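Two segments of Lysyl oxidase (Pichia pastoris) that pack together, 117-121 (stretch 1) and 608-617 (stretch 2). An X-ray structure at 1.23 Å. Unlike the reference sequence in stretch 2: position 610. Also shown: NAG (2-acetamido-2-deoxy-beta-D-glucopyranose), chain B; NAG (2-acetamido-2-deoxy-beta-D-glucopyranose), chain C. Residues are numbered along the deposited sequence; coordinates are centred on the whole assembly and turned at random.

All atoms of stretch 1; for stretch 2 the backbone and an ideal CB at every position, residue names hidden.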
# COMPACT_ATOMS: atom_id res chain seq x y z
N SER A 117 -20.21 11.00 33.12
CA SER A 117 -20.85 10.08 32.21
C SER A 117 -21.23 10.64 30.85
O SER A 117 -21.81 9.91 30.04
CB SER A 117 -22.13 9.51 32.84
OG SER A 117 -23.08 10.53 33.03
N PHE A 118 -20.88 11.90 30.55
CA PHE A 118 -21.46 12.53 29.37
C PHE A 118 -21.08 11.80 28.06
O PHE A 118 -21.81 11.86 27.09
CB PHE A 118 -21.17 14.03 29.30
CG PHE A 118 -19.73 14.42 29.02
CD1 PHE A 118 -19.27 14.41 27.71
CD2 PHE A 118 -18.86 14.85 30.03
CE1 PHE A 118 -17.97 14.78 27.41
CE2 PHE A 118 -17.55 15.21 29.73
CZ PHE A 118 -17.11 15.18 28.41
N TYR A 119 -19.89 11.21 28.02
CA TYR A 119 -19.38 10.51 26.83
C TYR A 119 -19.79 9.03 26.79
O TYR A 119 -19.45 8.34 25.84
CB TYR A 119 -17.84 10.65 26.71
CG TYR A 119 -17.13 10.29 27.98
CD1 TYR A 119 -17.06 8.97 28.43
CD2 TYR A 119 -16.60 11.29 28.77
CE1 TYR A 119 -16.45 8.65 29.64
CE2 TYR A 119 -16.04 11.00 29.97
CZ TYR A 119 -15.95 9.67 30.42
OH TYR A 119 -15.31 9.38 31.63
N ASN A 120 -20.49 8.56 27.82
CA ASN A 120 -21.02 7.21 27.84
C ASN A 120 -22.42 7.22 27.29
O ASN A 120 -23.31 7.86 27.85
CB ASN A 120 -21.02 6.65 29.26
CG ASN A 120 -19.61 6.38 29.76
OD1 ASN A 120 -18.71 6.12 28.97
ND2 ASN A 120 -19.42 6.46 31.10
N THR A 121 -22.63 6.51 26.18
CA THR A 121 -23.93 6.48 25.56
C THR A 121 -24.99 5.85 26.44
O THR A 121 -26.17 6.14 26.29
CB THR A 121 -23.91 5.74 24.21
OG1 THR A 121 -23.51 4.39 24.41
CG2 THR A 121 -22.96 6.36 23.21
N UNK A 608 -20.08 15.37 18.07
CA UNK A 608 -20.64 15.73 19.38
C UNK A 608 -19.58 15.52 20.45
O UNK A 608 -18.84 14.54 20.44
CB UNK A 608 -21.89 14.91 19.69
N UNK A 609 -19.54 16.43 21.43
CA UNK A 609 -18.68 16.24 22.59
C UNK A 609 -19.07 15.00 23.39
O UNK A 609 -18.19 14.42 24.04
CB UNK A 609 -18.73 17.48 23.49
N UNK A 610 -20.34 14.63 23.37
CA UNK A 610 -20.83 13.41 24.02
C UNK A 610 -20.46 12.14 23.25
O UNK A 610 -20.66 11.06 23.74
CB UNK A 610 -22.35 13.48 24.18
N UNK A 611 -19.96 12.30 22.02
CA UNK A 611 -19.53 11.17 21.19
C UNK A 611 -18.02 11.34 20.98
O UNK A 611 -17.50 11.45 19.87
CB UNK A 611 -20.29 11.12 19.86
N UNK A 612 -17.33 11.35 22.12
CA UNK A 612 -15.93 11.53 22.24
C UNK A 612 -15.16 10.38 21.64
O UNK A 612 -14.13 10.58 20.98
CB UNK A 612 -15.55 11.72 23.71
N UNK A 613 -15.67 9.18 21.87
CA UNK A 613 -14.88 7.96 21.64
C UNK A 613 -15.80 6.79 21.28
O UNK A 613 -16.91 6.69 21.78
CB UNK A 613 -14.05 7.62 22.88
N UNK A 614 -15.30 5.92 20.39
CA UNK A 614 -16.10 4.83 19.87
C UNK A 614 -16.07 3.55 20.72
O UNK A 614 -16.84 2.64 20.45
CB UNK A 614 -15.63 4.50 18.45
N UNK A 615 -15.11 3.46 21.65
CA UNK A 615 -15.01 2.40 22.63
C UNK A 615 -14.46 3.00 23.89
O UNK A 615 -14.10 4.19 23.90
CB UNK A 615 -14.14 1.24 22.14
N UNK A 616 -14.40 2.21 24.95
CA UNK A 616 -13.77 2.62 26.21
C UNK A 616 -13.00 1.45 26.77
O UNK A 616 -13.24 0.31 26.38
CB UNK A 616 -14.81 3.12 27.22
N UNK A 617 -12.15 1.71 27.74
CA UNK A 617 -11.42 0.66 28.44
C UNK A 617 -12.36 -0.21 29.28
O UNK A 617 -11.96 -1.26 29.74
CB UNK A 617 -10.34 1.28 29.33
C1 NAG B . -18.48 19.09 27.47
C2 NAG B . -18.76 19.78 28.83
C3 NAG B . -19.73 19.02 29.74
C4 NAG B . -20.94 18.52 28.94
C5 NAG B . -20.44 17.87 27.65
C6 NAG B . -21.54 17.32 26.78
C7 NAG B . -17.07 21.20 29.86
C8 NAG B . -15.72 21.30 30.53
N2 NAG B . -17.48 19.99 29.52
O3 NAG B . -20.14 19.85 30.81
O4 NAG B . -21.65 17.49 29.62
O5 NAG B . -19.70 18.78 26.85
O6 NAG B . -22.28 18.41 26.32
O7 NAG B . -17.72 22.22 29.67
C1 NAG C . -22.53 17.94 30.65
C2 NAG C . -23.72 17.00 30.65
C3 NAG C . -24.69 17.40 31.74
C4 NAG C . -23.95 17.54 33.07
C5 NAG C . -22.69 18.38 32.97
C6 NAG C . -21.91 18.25 34.29
C7 NAG C . -24.68 16.03 28.63
C8 NAG C . -25.46 16.27 27.36
N2 NAG C . -24.41 17.09 29.37
O3 NAG C . -25.73 16.44 31.87
O4 NAG C . -24.83 18.13 34.01
O5 NAG C . -21.88 17.92 31.91
O6 NAG C . -20.77 19.08 34.30
O7 NAG C . -24.36 14.88 28.96

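Position 608 opens a type I turn that ends at 611, and its ideal CB meets nothing of stretch 1, so almost any residue would do. It is K608, with NZ hydrogen-bonded elsewhere in the structure; K608 O accepts from the N of 611 at 3.0 Å, closing the turn.

At position 609, phi/psi of -63/-29° suits the second place of such a turn. CA-to-CB points sideways, and the ideal CB lies 4.8 Å from F118 CE1, while the sugar of chain B lies nearby; a small or polar residue fits. The residue is D609, common in turns. Its carboxylate leads away from stretch 1, and its backbone does the packing: D609 O sits 3.4 Å from F118 CE1, at the ring edge, where the polarised C-H groups of an aromatic ring favour a carbonyl oxygen.

Position 610 lies closest to stretch 1, its CA 4.3 Å from Y119 CA. The ideal CB is 3.4 Å from F118 O, with both sugars near, so a compact side chain that can pack against them suits. Here T610 differs from the reference sequence, which has Glu. Its CG2 packs against the sugars, 3.5 Å from C6 of NAG (chain B) and 3.9 Å from C8 of NAG (chain C). The backbone supplies the polar link: T610 O receives a CA-H...O contact from Y119 CA at 3.4 Å, and water 1 donates to both F118 O (3.0 Å) and T610 O (2.8 Å).

CA-to-CB at position 611 points away, so stretch 1 places little demand on it and many residues would do; it is E611.

At position 612, CA-to-CB points toward stretch 1 and the ideal CB is 3.9 Å from Y119 CB, beside the tyrosine ring. Apolar residues such as Leu, Ile or Met would suit. L612 covers this surface, its CB 3.8 Å from Y119 CB and its CD2 oblique to the ring.

Position 613, extended and sideways, has no close partner for its CB, so stretch 1 does not restrict the start of a long side chain. R613 reaches forward along its own stretch, NE donating to the backbone O of 615 at 2.9 Å; R613 N donates to water 2 (3.0 Å), which lies 2.7 Å from Y119 O, placed to donate to it.

Positions 614 and 615 are out of reach and set no demand here; they are S614 and S615.

CA-to-CB at position 616 points toward stretch 1, the ideal CB 5.2 Å from N120 OD1. A modest branched residue suits this gap, and T616 brings CG2 to 4.2 Å from N120 OD1.

Position 617, out of reach, is A617.

Stretch 2 608-617: KDTELRSSTA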
# COMPACT_ATOMS: atom_id res chain seq x y z
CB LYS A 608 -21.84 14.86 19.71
CG LYS A 608 -23.05 15.08 18.79
CD LYS A 608 -24.25 14.23 19.12
CE LYS A 608 -25.40 14.55 18.19
NZ LYS A 608 -26.62 13.75 18.39
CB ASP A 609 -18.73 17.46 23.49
CG ASP A 609 -18.13 18.67 22.86
OD1 ASP A 609 -17.07 18.59 22.19
OD2 ASP A 609 -18.64 19.78 23.04
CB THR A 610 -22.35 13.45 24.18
OG1 THR A 610 -22.95 13.75 22.91
CG2 THR A 610 -22.80 14.54 25.12
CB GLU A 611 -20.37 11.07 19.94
CG GLU A 611 -21.84 10.88 20.31
CD GLU A 611 -22.78 10.74 19.14
OE1 GLU A 611 -22.36 10.86 17.97
OE2 GLU A 611 -23.99 10.52 19.40
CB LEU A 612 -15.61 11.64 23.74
CG LEU A 612 -14.13 11.63 24.11
CD1 LEU A 612 -13.43 12.83 23.53
CD2 LEU A 612 -14.00 11.56 25.62
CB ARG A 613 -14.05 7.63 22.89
CG ARG A 613 -14.87 7.47 24.18
CD ARG A 613 -13.98 7.44 25.43
NE ARG A 613 -12.98 6.40 25.31
CZ ARG A 613 -11.84 6.34 25.94
NH1 ARG A 613 -11.58 7.26 26.86
NH2 ARG A 613 -10.99 5.37 25.67
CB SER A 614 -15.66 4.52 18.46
OG SER A 614 -14.27 4.25 18.46
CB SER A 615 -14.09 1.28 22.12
OG SER A 615 -14.16 0.15 22.99
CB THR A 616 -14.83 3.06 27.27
OG1 THR A 616 -15.48 1.91 27.82
CG2 THR A 616 -15.88 3.99 26.70
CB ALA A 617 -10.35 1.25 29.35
O HOH W 1 -22.68 9.78 25.17
O HOH W 2 -18.21 8.66 23.43
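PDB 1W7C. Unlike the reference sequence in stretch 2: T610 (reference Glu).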